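PDB 1SR4: cytolethal distending toxin protein B from Haemophilus ducreyi, which probably serves as the DNase I-like active subunit of a bacterial genotoxin, damaging host-cell DNA when assembled with the toxin's A and C subunits. Local coordinates for residues A218-A223 / A231-G236; R152-T157 / W172-D177; S87-G92 / Q120-V125; D146-I151 / A183-A188; I202-P207 / F253-V258. All coordinates share one frame; numbering follows the deposited sequence.

Contact 1. Residues A218-A223 / A231-G236; sequences AILHDA and ARERIG
At one end of the DNase I-like β-sandwich, Leu220 at the end of strand 216-221 and Asp222 just after it meet Ile235 at the start of strand 235-239, in the facing sheet, and Glu233 just before it. The inner, apolar part is made by methyls: Leu220 CD2 lies 4.1 Å from Ile235 CD1. The other methyl of the same leucine, CD1, rests against the bend of the Glu233 chain, 4.1 Å from CG and 3.9 Å from OE1. Glu233 is folded at its second torsion (chi2 61°), and this turns its carboxylate from the leucine toward Asp222. There Glu233 OE1 comes within 2.6 Å of Asp222 OD2, with the two carboxylate planes 38° apart. Two acid oxygens so close suggest that one of the groups carries a proton, consistent with their burial. The other oxygen, Asp222 OD1, accepts a hydrogen bond from His224 N, which would steady the aspartate. Glu233 O accepts a hydrogen bond from Arg107 of subunit A. Within its own sheet Leu220 is flanked by Met173 of strand 171-175 and by Ile200 and Ile202 of strand 200-202, whereas His221 touches Asn159 of helix 147-159.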
# COMPACT_ATOMS: atom_id res chain seq x y z
N ALA B 218 -16.38 -4.59 1.04
CA ALA B 218 -17.03 -4.68 2.33
C ALA B 218 -18.54 -4.84 2.26
O ALA B 218 -19.17 -4.59 1.22
CB ALA B 218 -16.69 -3.43 3.16
N ILE B 219 -19.12 -5.29 3.36
CA ILE B 219 -20.56 -5.38 3.49
C ILE B 219 -20.83 -4.84 4.89
O ILE B 219 -20.14 -5.19 5.86
CB ILE B 219 -21.11 -6.83 3.33
CG1 ILE B 219 -22.64 -6.78 3.46
CG2 ILE B 219 -20.51 -7.76 4.38
CD1 ILE B 219 -23.36 -8.00 2.88
N LEU B 220 -21.81 -3.96 5.02
CA LEU B 220 -22.06 -3.40 6.34
C LEU B 220 -23.50 -3.25 6.75
O LEU B 220 -24.40 -3.31 5.93
CB LEU B 220 -21.37 -2.04 6.45
CG LEU B 220 -21.82 -0.92 5.52
CD1 LEU B 220 -23.05 -0.22 6.10
CD2 LEU B 220 -20.69 0.09 5.38
N HIS B 221 -23.70 -3.08 8.05
CA HIS B 221 -25.03 -2.85 8.59
C HIS B 221 -24.90 -1.57 9.41
O HIS B 221 -24.12 -1.51 10.36
CB HIS B 221 -25.48 -3.99 9.52
CG HIS B 221 -26.68 -3.63 10.34
ND1 HIS B 221 -27.91 -3.35 9.78
CD2 HIS B 221 -26.82 -3.42 11.67
CE1 HIS B 221 -28.75 -2.98 10.73
NE2 HIS B 221 -28.12 -3.01 11.88
N ASP B 222 -25.61 -0.52 9.00
CA ASP B 222 -25.56 0.73 9.74
C ASP B 222 -26.81 0.80 10.61
O ASP B 222 -27.91 0.97 10.11
CB ASP B 222 -25.57 1.93 8.79
CG ASP B 222 -25.49 3.25 9.52
OD1 ASP B 222 -25.82 3.30 10.73
OD2 ASP B 222 -25.10 4.25 8.89
N ALA B 223 -26.63 0.66 11.92
CA ALA B 223 -27.75 0.69 12.85
C ALA B 223 -28.59 1.96 12.76
O ALA B 223 -29.73 1.98 13.23
CB ALA B 223 -27.25 0.50 14.28
N ALA B 231 -28.79 1.59 1.57
CA ALA B 231 -28.14 2.24 0.43
C ALA B 231 -27.98 3.75 0.66
O ALA B 231 -27.37 4.44 -0.16
CB ALA B 231 -28.92 1.97 -0.85
N ARG B 232 -28.51 4.26 1.76
CA ARG B 232 -28.35 5.68 2.07
C ARG B 232 -26.95 5.92 2.68
O ARG B 232 -26.56 7.06 2.93
CB ARG B 232 -29.42 6.16 3.05
CG ARG B 232 -30.82 6.36 2.46
CD ARG B 232 -31.77 6.83 3.57
NE ARG B 232 -33.15 7.03 3.12
CZ ARG B 232 -33.56 7.99 2.29
NH1 ARG B 232 -34.84 8.08 1.96
NH2 ARG B 232 -32.68 8.86 1.79
N GLU B 233 -26.21 4.84 2.92
CA GLU B 233 -24.87 4.97 3.52
C GLU B 233 -23.93 5.89 2.72
O GLU B 233 -23.80 5.76 1.51
CB GLU B 233 -24.22 3.59 3.65
CG GLU B 233 -22.98 3.57 4.54
CD GLU B 233 -23.29 3.99 5.97
OE1 GLU B 233 -24.28 3.47 6.53
OE2 GLU B 233 -22.55 4.82 6.54
N ARG B 234 -23.27 6.82 3.41
CA ARG B 234 -22.37 7.73 2.72
C ARG B 234 -20.92 7.26 2.83
O ARG B 234 -20.01 8.05 3.11
CB ARG B 234 -22.51 9.15 3.29
CG ARG B 234 -23.91 9.72 3.11
CD ARG B 234 -24.32 9.68 1.65
NE ARG B 234 -23.42 10.50 0.83
CZ ARG B 234 -23.52 11.83 0.73
NH1 ARG B 234 -24.48 12.48 1.38
NH2 ARG B 234 -22.65 12.50 -0.01
N ILE B 235 -20.71 5.97 2.62
CA ILE B 235 -19.36 5.40 2.67
C ILE B 235 -19.07 4.84 1.28
O ILE B 235 -19.85 4.08 0.75
CB ILE B 235 -19.26 4.28 3.72
CG1 ILE B 235 -19.52 4.86 5.11
CG2 ILE B 235 -17.88 3.60 3.64
CD1 ILE B 235 -19.40 3.84 6.27
N GLY B 236 -17.95 5.26 0.69
CA GLY B 236 -17.61 4.76 -0.64
C GLY B 236 -16.34 3.91 -0.62
O GLY B 236 -15.43 4.17 0.18

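Contact 2. Residues R152-T157 / W172-D177; sequences RNIFTT and WMVVGD
Ile154 is the main bump on the helix here, and its two branches enter different hollows in the surface of strand 172-175. The branch methyl CG2 sits over one face of the Trp172 indole, 3.8 Å from the centroid of the six-membered ring and only 13° off its normal, a clear CH-π contact. The longer branch carries CD1 past the indole to the next helix-facing residue of the strand, where it meets Val174 CG2 tip to tip at 3.5 Å. Trp172 can lie under the helix because its first torsion (chi1 49°) places CG between the backbone N and carbonyl carbon, laying the ring system out from the strand. Its far rim then fits beside Phe155: Trp172 CZ2 is 4.0 Å from Phe155 CD1, at the edge of the phenyl ring and near its plane, and 3.8 Å from Phe155 CA. The indole thus has one face covered by the isoleucine and is flanked by the phenylalanine, while its NE1 donates to Asn159 OD1 farther along the same helix. Helix and strand axes run nearly antiparallel, 162° apart, at a closest approach of 10.5 Å. Helix 147-159 links the neighbouring parallel strands 132-138 and 171-175, so this is the helix-on-sheet packing of a β-α-β crossover, with the helix in one of the outer α layers of the DNase I-like four-layer fold.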
# COMPACT_ATOMS: atom_id res chain seq x y z
N ARG B 152 -24.69 -14.11 7.36
CA ARG B 152 -25.90 -14.40 8.13
C ARG B 152 -25.58 -14.63 9.61
O ARG B 152 -26.28 -14.11 10.48
CB ARG B 152 -26.63 -15.63 7.55
CG ARG B 152 -27.81 -16.10 8.42
CD ARG B 152 -28.52 -17.31 7.83
NE ARG B 152 -27.59 -18.38 7.49
CZ ARG B 152 -26.83 -19.03 8.37
NH1 ARG B 152 -26.90 -18.72 9.66
NH2 ARG B 152 -25.99 -19.98 7.97
N ASN B 153 -24.54 -15.40 9.90
CA ASN B 153 -24.21 -15.65 11.30
C ASN B 153 -23.77 -14.37 12.01
O ASN B 153 -24.05 -14.18 13.19
CB ASN B 153 -23.13 -16.73 11.44
CG ASN B 153 -23.66 -18.13 11.15
OD1 ASN B 153 -24.86 -18.34 11.08
ND2 ASN B 153 -22.76 -19.09 10.99
N ILE B 154 -23.08 -13.49 11.29
CA ILE B 154 -22.66 -12.23 11.89
C ILE B 154 -23.92 -11.42 12.19
O ILE B 154 -24.07 -10.86 13.27
CB ILE B 154 -21.73 -11.43 10.93
CG1 ILE B 154 -20.36 -12.13 10.83
CG2 ILE B 154 -21.57 -9.98 11.42
CD1 ILE B 154 -19.43 -11.54 9.80
N PHE B 155 -24.84 -11.39 11.23
CA PHE B 155 -26.11 -10.67 11.39
C PHE B 155 -26.87 -11.14 12.64
O PHE B 155 -27.25 -10.33 13.49
CB PHE B 155 -26.99 -10.86 10.16
CG PHE B 155 -28.36 -10.24 10.29
CD1 PHE B 155 -28.53 -8.86 10.18
CD2 PHE B 155 -29.48 -11.03 10.54
CE1 PHE B 155 -29.80 -8.28 10.31
CE2 PHE B 155 -30.75 -10.46 10.68
CZ PHE B 155 -30.91 -9.09 10.57
N THR B 156 -27.11 -12.44 12.74
CA THR B 156 -27.86 -12.98 13.87
C THR B 156 -27.13 -12.73 15.19
O THR B 156 -27.76 -12.64 16.23
CB THR B 156 -28.09 -14.49 13.71
OG1 THR B 156 -26.83 -15.17 13.74
CG2 THR B 156 -28.76 -14.79 12.39
N THR B 157 -25.80 -12.64 15.13
CA THR B 157 -25.00 -12.38 16.31
C THR B 157 -25.38 -11.05 16.96
O THR B 157 -25.42 -10.94 18.19
CB THR B 157 -23.50 -12.32 15.97
OG1 THR B 157 -23.04 -13.62 15.60
CG2 THR B 157 -22.69 -11.81 17.16
N TRP B 172 -22.01 -2.71 12.24
CA TRP B 172 -20.91 -3.63 11.96
C TRP B 172 -20.54 -3.59 10.48
O TRP B 172 -21.38 -3.34 9.62
CB TRP B 172 -21.23 -5.07 12.39
CG TRP B 172 -22.55 -5.64 11.94
CD1 TRP B 172 -23.72 -5.63 12.64
CD2 TRP B 172 -22.81 -6.37 10.73
NE1 TRP B 172 -24.69 -6.31 11.95
CE2 TRP B 172 -24.16 -6.78 10.78
CE3 TRP B 172 -22.04 -6.71 9.62
CZ2 TRP B 172 -24.76 -7.52 9.75
CZ3 TRP B 172 -22.63 -7.46 8.59
CH2 TRP B 172 -23.98 -7.85 8.67
N MET B 173 -19.26 -3.85 10.20
CA MET B 173 -18.69 -3.82 8.86
C MET B 173 -17.80 -5.05 8.67
O MET B 173 -16.88 -5.28 9.45
CB MET B 173 -17.84 -2.56 8.76
CG MET B 173 -17.75 -1.94 7.41
SD MET B 173 -16.74 -0.45 7.53
CE MET B 173 -16.23 -0.35 5.89
N VAL B 174 -18.05 -5.82 7.62
CA VAL B 174 -17.29 -7.03 7.31
C VAL B 174 -16.44 -6.68 6.09
O VAL B 174 -16.98 -6.44 5.01
CB VAL B 174 -18.25 -8.20 7.01
CG1 VAL B 174 -17.46 -9.46 6.71
CG2 VAL B 174 -19.17 -8.41 8.20
N VAL B 175 -15.12 -6.66 6.26
CA VAL B 175 -14.19 -6.26 5.20
C VAL B 175 -13.11 -7.28 4.89
O VAL B 175 -12.46 -7.80 5.79
CB VAL B 175 -13.47 -4.96 5.62
CG1 VAL B 175 -12.66 -4.40 4.45
CG2 VAL B 175 -14.51 -3.94 6.13
N GLY B 176 -12.89 -7.55 3.61
CA GLY B 176 -11.86 -8.51 3.29
C GLY B 176 -11.92 -9.07 1.90
O GLY B 176 -12.49 -8.47 0.99
N ASP B 177 -11.33 -10.24 1.74
CA ASP B 177 -11.25 -10.94 0.47
C ASP B 177 -12.42 -11.92 0.40
O ASP B 177 -12.37 -13.01 1.00
CB ASP B 177 -9.92 -11.68 0.42
CG ASP B 177 -9.66 -12.39 -0.90
OD1 ASP B 177 -10.61 -12.59 -1.70
OD2 ASP B 177 -8.49 -12.77 -1.11

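Contact 3. Residues S87-G92 / Q120-V125; sequences SRLDVG and QSRPAV
Leu89 is drawn out toward Pro123 by its torsions: CG stands anti to the carbonyl carbon (chi1 -57°), and CD1 continues the chain in extended form (chi2 171°), becoming the leading methyl. The contact bridges the two sheets of the DNase I-like sandwich near their ends, between the end of strand 81-87 with the turn after it and the start of strand 124-129 with the residues leading into it. Leu89 CD1 meets the proline ring at Pro123 CD, 4.0 Å away, and lies 4.1 Å from Arg122 CB. It thus settles on the junction between these two residues. Only the base of the arginine takes part. Beyond CB its chain leads away and bends, and the guanidinium group finds its partners elsewhere, NE donating to His138 O and NH2 forming a salt bridge with Asp11 of subunit C. Tyr9 of subunit C packs on both Leu89 and Arg122, so the contact also borders a subunit interface. The 87-92 segment is shaped by two inverse γ turns, centred on Arg88 and Asp90, with Leu89 between them facing the other segment. Deeper in, Ser87 faces Val125. The serine hydroxyl is hydrogen-bonded to Pro65 O, which should fix its rotation, and the valine methyl CG2 rests alongside the whole side chain, 4.0 Å from Ser87 CB and equally 4.0 Å from Ser87 OG.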
# COMPACT_ATOMS: atom_id res chain seq x y z
N SER B 87 -4.93 -13.35 14.48
CA SER B 87 -5.51 -14.68 14.58
C SER B 87 -4.63 -15.59 13.74
O SER B 87 -4.72 -15.60 12.51
CB SER B 87 -6.94 -14.66 14.06
OG SER B 87 -7.46 -15.98 14.02
N ARG B 88 -3.76 -16.34 14.39
CA ARG B 88 -2.84 -17.22 13.68
C ARG B 88 -3.52 -18.56 13.38
O ARG B 88 -3.24 -19.57 14.02
CB ARG B 88 -1.58 -17.42 14.52
CG ARG B 88 -0.46 -18.15 13.83
CD ARG B 88 0.72 -18.37 14.79
NE ARG B 88 1.74 -19.21 14.17
CZ ARG B 88 1.69 -20.54 14.12
NH1 ARG B 88 0.68 -21.20 14.67
NH2 ARG B 88 2.65 -21.21 13.50
N LEU B 89 -4.41 -18.54 12.39
CA LEU B 89 -5.15 -19.72 11.98
C LEU B 89 -4.32 -20.81 11.30
O LEU B 89 -4.57 -22.01 11.51
CB LEU B 89 -6.27 -19.30 11.01
CG LEU B 89 -7.26 -18.27 11.55
CD1 LEU B 89 -8.18 -17.78 10.42
CD2 LEU B 89 -8.07 -18.87 12.68
N ASP B 90 -3.35 -20.40 10.49
CA ASP B 90 -2.51 -21.33 9.73
C ASP B 90 -1.38 -21.96 10.55
O ASP B 90 -0.21 -21.58 10.42
CB ASP B 90 -1.93 -20.58 8.52
CG ASP B 90 -1.34 -21.51 7.48
OD1 ASP B 90 -1.27 -22.73 7.74
OD2 ASP B 90 -0.94 -21.02 6.40
N VAL B 91 -1.71 -22.95 11.37
CA VAL B 91 -0.69 -23.60 12.18
C VAL B 91 0.19 -24.50 11.31
O VAL B 91 1.26 -24.91 11.73
CB VAL B 91 -1.33 -24.45 13.32
CG1 VAL B 91 -2.18 -23.55 14.23
CG2 VAL B 91 -2.16 -25.58 12.73
N GLY B 92 -0.27 -24.80 10.10
CA GLY B 92 0.50 -25.64 9.21
C GLY B 92 1.69 -24.96 8.56
O GLY B 92 2.81 -25.47 8.60
N GLN B 120 -12.30 -26.41 4.78
CA GLN B 120 -11.58 -25.66 5.79
C GLN B 120 -11.78 -24.16 5.62
O GLN B 120 -10.89 -23.45 5.16
CB GLN B 120 -10.09 -26.01 5.75
CG GLN B 120 -9.79 -27.44 6.20
CD GLN B 120 -9.91 -27.63 7.71
OE1 GLN B 120 -10.98 -27.44 8.31
NE2 GLN B 120 -8.80 -28.00 8.33
N SER B 121 -12.97 -23.69 5.97
CA SER B 121 -13.25 -22.28 5.86
C SER B 121 -12.67 -21.55 7.06
O SER B 121 -12.38 -22.15 8.10
CB SER B 121 -14.76 -22.04 5.76
OG SER B 121 -15.42 -22.45 6.94
N ARG B 122 -12.48 -20.25 6.89
CA ARG B 122 -11.93 -19.38 7.94
C ARG B 122 -13.03 -18.51 8.55
O ARG B 122 -13.92 -18.01 7.84
CB ARG B 122 -10.84 -18.49 7.33
CG ARG B 122 -9.64 -19.25 6.76
CD ARG B 122 -8.83 -18.36 5.82
NE ARG B 122 -9.44 -18.22 4.50
CZ ARG B 122 -9.39 -19.14 3.54
NH1 ARG B 122 -8.75 -20.28 3.74
NH2 ARG B 122 -9.96 -18.91 2.36
N PRO B 123 -12.98 -18.30 9.88
CA PRO B 123 -14.00 -17.48 10.53
C PRO B 123 -13.77 -16.00 10.34
O PRO B 123 -12.69 -15.57 9.93
CB PRO B 123 -13.86 -17.88 12.00
CG PRO B 123 -12.36 -18.05 12.13
CD PRO B 123 -12.02 -18.84 10.86
N ALA B 124 -14.79 -15.20 10.62
CA ALA B 124 -14.63 -13.76 10.53
C ALA B 124 -14.04 -13.40 11.90
O ALA B 124 -14.48 -13.97 12.92
CB ALA B 124 -15.98 -13.07 10.33
N VAL B 125 -13.06 -12.51 11.93
CA VAL B 125 -12.44 -12.09 13.19
C VAL B 125 -12.67 -10.59 13.27
O VAL B 125 -12.43 -9.87 12.30
CB VAL B 125 -10.93 -12.42 13.19
CG1 VAL B 125 -10.27 -11.93 14.49
CG2 VAL B 125 -10.73 -13.93 13.04

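Contact 4. Residues D146-I151 / A183-A188; sequences DAVSLI and ANLEVA
The helical segments 147-151 and 183-188 approach to 10.5 Å between axes and cross at -62°, with Val148 and Ala188 nearest, their CA atoms 7.0 Å apart. At this point Ala188 CB meets Val148 CG2 at 3.6 Å. Val148 CG2 is also 4.0 Å from Ala188 C, so the methyl lies against the last turn's backbone as well as its side chain. One turn earlier, Leu185 has CG anti to its backbone nitrogen (chi1 176°), which carries the end of the side chain to the partner helix, and a single methyl, CD1, does the touching. It is 4.0 Å from Ala147 CB and 4.2 Å from Val148 CG2, wedged against two consecutive residues near the start of the first helix. Both helices belong to an outer α layer of the DNase I-like α/β-sandwich, on the same side of the six-stranded sheet. Leu185 accordingly touches Tyr217 of strand 216-221 beneath it. Ala147 and Leu185 are buried, whereas Val148 and Ala188 are partly exposed. No hydrogen bond joins the segments. Asp146 OD1 accepts from Leu140 N, and Arg180, which touches both Ala147 and Ala188, donates through NE to Asn184 OD1.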
# COMPACT_ATOMS: atom_id res chain seq x y z
N ASP B 146 -18.59 -19.88 1.31
CA ASP B 146 -18.91 -19.77 2.72
C ASP B 146 -19.40 -18.38 3.12
O ASP B 146 -19.85 -18.18 4.25
CB ASP B 146 -17.65 -20.11 3.55
CG ASP B 146 -16.44 -19.23 3.18
OD1 ASP B 146 -16.25 -18.91 1.99
OD2 ASP B 146 -15.65 -18.88 4.08
N ALA B 147 -19.33 -17.44 2.19
CA ALA B 147 -19.69 -16.05 2.48
C ALA B 147 -21.11 -15.73 2.95
O ALA B 147 -21.30 -14.92 3.86
CB ALA B 147 -19.33 -15.18 1.28
N VAL B 148 -22.11 -16.35 2.33
CA VAL B 148 -23.47 -16.05 2.73
C VAL B 148 -23.79 -16.47 4.17
O VAL B 148 -24.37 -15.68 4.92
CB VAL B 148 -24.49 -16.69 1.75
CG1 VAL B 148 -25.90 -16.65 2.35
CG2 VAL B 148 -24.48 -15.93 0.43
N SER B 149 -23.42 -17.70 4.56
CA SER B 149 -23.69 -18.13 5.93
C SER B 149 -22.82 -17.37 6.93
O SER B 149 -23.21 -17.16 8.08
CB SER B 149 -23.52 -19.66 6.10
OG SER B 149 -22.19 -20.09 5.93
N LEU B 150 -21.64 -16.93 6.49
CA LEU B 150 -20.77 -16.15 7.37
C LEU B 150 -21.46 -14.82 7.68
O LEU B 150 -21.56 -14.42 8.84
CB LEU B 150 -19.41 -15.90 6.71
CG LEU B 150 -18.33 -15.23 7.58
CD1 LEU B 150 -18.07 -16.08 8.81
CD2 LEU B 150 -17.04 -15.04 6.78
N ILE B 151 -21.95 -14.14 6.65
CA ILE B 151 -22.65 -12.86 6.81
C ILE B 151 -23.92 -13.06 7.66
O ILE B 151 -24.19 -12.28 8.58
CB ILE B 151 -23.05 -12.26 5.43
CG1 ILE B 151 -21.80 -12.02 4.56
CG2 ILE B 151 -23.85 -10.96 5.62
CD1 ILE B 151 -20.76 -11.21 5.23
N ALA B 183 -21.59 -8.34 -7.13
CA ALA B 183 -22.94 -8.64 -7.62
C ALA B 183 -23.29 -10.10 -7.39
O ALA B 183 -24.45 -10.44 -7.15
CB ALA B 183 -23.06 -8.30 -9.12
N ASN B 184 -22.30 -10.98 -7.50
CA ASN B 184 -22.55 -12.40 -7.30
C ASN B 184 -22.94 -12.62 -5.84
O ASN B 184 -23.86 -13.38 -5.54
CB ASN B 184 -21.30 -13.21 -7.68
CG ASN B 184 -21.39 -14.67 -7.29
OD1 ASN B 184 -21.22 -15.04 -6.13
ND2 ASN B 184 -21.67 -15.51 -8.27
N LEU B 185 -22.25 -11.95 -4.92
CA LEU B 185 -22.57 -12.07 -3.50
C LEU B 185 -23.94 -11.45 -3.22
O LEU B 185 -24.74 -12.02 -2.48
CB LEU B 185 -21.52 -11.36 -2.63
CG LEU B 185 -21.81 -11.35 -1.13
CD1 LEU B 185 -21.92 -12.79 -0.61
CD2 LEU B 185 -20.71 -10.60 -0.39
N GLU B 186 -24.19 -10.29 -3.80
CA GLU B 186 -25.45 -9.59 -3.60
C GLU B 186 -26.65 -10.48 -3.97
O GLU B 186 -27.62 -10.56 -3.22
CB GLU B 186 -25.47 -8.30 -4.44
CG GLU B 186 -26.79 -7.53 -4.39
CD GLU B 186 -26.79 -6.29 -5.29
OE1 GLU B 186 -26.36 -6.39 -6.46
OE2 GLU B 186 -27.25 -5.22 -4.83
N VAL B 187 -26.57 -11.17 -5.10
CA VAL B 187 -27.67 -12.03 -5.52
C VAL B 187 -27.87 -13.18 -4.55
O VAL B 187 -29.00 -13.45 -4.12
CB VAL B 187 -27.44 -12.63 -6.93
CG1 VAL B 187 -28.62 -13.50 -7.33
CG2 VAL B 187 -27.26 -11.51 -7.94
N ALA B 188 -26.79 -13.86 -4.19
CA ALA B 188 -26.88 -14.98 -3.26
C ALA B 188 -27.48 -14.57 -1.92
O ALA B 188 -28.30 -15.30 -1.35
CB ALA B 188 -25.49 -15.61 -3.06

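Contact 5. Residues I202-P207 / F253-V258; sequences IAPTEP and FPVSFV
The Phe257 ring points its edge at the backbone of Ile202: the carbonyl oxygen of Ile202 lies near the ring plane, 3.5 Å from Phe257 CE1. Beside it Ile202 CG2 packs on Phe257 CD1 at 4.1 Å, while one face of the ring carries Ala218, whose CB stands almost directly above CE1. This is the core between the two sheets of the DNase I-like β-sandwich: Phe257 belongs to strand 255-259 of the eight-stranded sheet, and Ile202 ends the edge strand 200-202 of the six-stranded one. From there the segment 202-207 runs alongside 253-257 in nearly the opposite direction (162°), without a hydrogen bond between the two. In Ile202, CG1 stands anti to the carbonyl carbon (chi1 -67°) and leads the rest of the chain away, toward Leu220. At the far end the second ring, Phe253, is approached obliquely by Pro207 O, 4.3 Å from Phe253 CD2. That carbonyl is buried by the contact and has no polar partner in the model. The same ring also touches Pro146 of subunit A and Leu156 of subunit C, so this end lies where all three toxin subunits meet; Thr205 OG1 is hydrogen-bonded to Glu108 of subunit A. Midway between the rings, Pro204 CG, the outermost atom of its ring, meets Val255 CG1 at 3.7 Å.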
# COMPACT_ATOMS: atom_id res chain seq x y z
N ILE B 202 -20.46 -2.54 -0.24
CA ILE B 202 -19.74 -1.35 -0.71
C ILE B 202 -18.46 -1.87 -1.36
O ILE B 202 -17.59 -2.44 -0.67
CB ILE B 202 -19.37 -0.37 0.45
CG1 ILE B 202 -20.64 0.26 1.05
CG2 ILE B 202 -18.55 0.79 -0.09
CD1 ILE B 202 -21.37 -0.62 2.00
N ALA B 203 -18.33 -1.66 -2.67
CA ALA B 203 -17.17 -2.16 -3.41
C ALA B 203 -16.68 -1.28 -4.56
O ALA B 203 -17.44 -0.52 -5.13
CB ALA B 203 -17.49 -3.57 -3.96
N PRO B 204 -15.39 -1.38 -4.90
CA PRO B 204 -14.87 -0.57 -6.01
C PRO B 204 -15.46 -1.15 -7.29
O PRO B 204 -16.04 -2.23 -7.27
CB PRO B 204 -13.37 -0.83 -6.01
CG PRO B 204 -13.08 -1.56 -4.70
CD PRO B 204 -14.35 -2.28 -4.36
N THR B 205 -15.33 -0.42 -8.40
CA THR B 205 -15.76 -0.93 -9.70
C THR B 205 -14.47 -1.17 -10.48
O THR B 205 -14.49 -1.56 -11.65
CB THR B 205 -16.62 0.09 -10.50
OG1 THR B 205 -15.90 1.32 -10.61
CG2 THR B 205 -17.96 0.32 -9.81
N GLU B 206 -13.33 -0.90 -9.84
CA GLU B 206 -12.03 -1.15 -10.45
C GLU B 206 -11.50 -2.46 -9.86
O GLU B 206 -11.81 -2.81 -8.73
CB GLU B 206 -11.03 -0.05 -10.12
CG GLU B 206 -11.33 1.32 -10.70
CD GLU B 206 -10.15 2.25 -10.54
OE1 GLU B 206 -10.07 2.96 -9.52
OE2 GLU B 206 -9.28 2.24 -11.43
N PRO B 207 -10.69 -3.19 -10.62
CA PRO B 207 -10.11 -4.47 -10.17
C PRO B 207 -9.37 -4.32 -8.82
O PRO B 207 -8.77 -3.27 -8.56
CB PRO B 207 -9.16 -4.83 -11.31
CG PRO B 207 -9.84 -4.25 -12.53
CD PRO B 207 -10.32 -2.90 -12.02
N PHE B 253 -4.82 -5.27 -4.50
CA PHE B 253 -4.66 -3.83 -4.29
C PHE B 253 -5.43 -3.48 -3.01
O PHE B 253 -6.52 -3.99 -2.77
CB PHE B 253 -5.24 -3.08 -5.50
CG PHE B 253 -4.44 -3.27 -6.76
CD1 PHE B 253 -3.40 -2.40 -7.07
CD2 PHE B 253 -4.69 -4.35 -7.59
CE1 PHE B 253 -2.61 -2.61 -8.20
CE2 PHE B 253 -3.91 -4.57 -8.72
CZ PHE B 253 -2.86 -3.69 -9.02
N PRO B 254 -4.85 -2.62 -2.16
CA PRO B 254 -5.56 -2.26 -0.93
C PRO B 254 -6.82 -1.47 -1.31
O PRO B 254 -6.84 -0.76 -2.32
CB PRO B 254 -4.53 -1.43 -0.16
CG PRO B 254 -3.72 -0.80 -1.24
CD PRO B 254 -3.56 -1.91 -2.27
N VAL B 255 -7.86 -1.61 -0.50
CA VAL B 255 -9.13 -0.93 -0.75
C VAL B 255 -9.53 -0.16 0.50
O VAL B 255 -9.41 -0.69 1.60
CB VAL B 255 -10.22 -1.97 -1.07
CG1 VAL B 255 -11.57 -1.26 -1.29
CG2 VAL B 255 -9.81 -2.78 -2.31
N SER B 256 -9.97 1.08 0.35
CA SER B 256 -10.37 1.87 1.51
C SER B 256 -11.86 2.17 1.47
O SER B 256 -12.49 2.11 0.41
CB SER B 256 -9.57 3.18 1.55
OG SER B 256 -9.85 3.91 0.38
N PHE B 257 -12.43 2.48 2.64
CA PHE B 257 -13.85 2.77 2.78
C PHE B 257 -13.85 4.04 3.63
O PHE B 257 -13.51 4.01 4.80
CB PHE B 257 -14.53 1.60 3.49
CG PHE B 257 -14.27 0.27 2.83
CD1 PHE B 257 -15.05 -0.17 1.76
CD2 PHE B 257 -13.16 -0.49 3.19
CE1 PHE B 257 -14.72 -1.33 1.06
CE2 PHE B 257 -12.82 -1.66 2.49
CZ PHE B 257 -13.59 -2.08 1.43
N VAL B 258 -14.23 5.16 3.00
CA VAL B 258 -14.20 6.48 3.62
C VAL B 258 -15.48 7.26 3.33
O VAL B 258 -16.06 7.12 2.25
CB VAL B 258 -12.98 7.28 3.06
CG1 VAL B 258 -12.82 8.60 3.77
CG2 VAL B 258 -11.70 6.44 3.21

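How the contacts relate
Contacts 1, 2, 3 and 5 all reach the six-stranded sheet, and contact 4 lies on it through helix 147-159, which it shares with contact 2. Contact 1 joins contact 2 by a backbone hydrogen bond, Val174 N to Ile219 O at 2.8 Å, and contact 5 by another, Ile202 N to Ala218 O, also 2.8 Å. Ile151 CD1 of contact 4 reaches Ile219 CG2 of contact 1 at 3.6 Å. Contact 3 stands at the other end of the sandwich, its centre about 26 Å from that of contact 1, yet Ala124 CB packs on Ile154 CD1 of contact 2 at 3.8 Å. Contacts 1, 3 and 5, unlike 2 and 4, also touch other subunits.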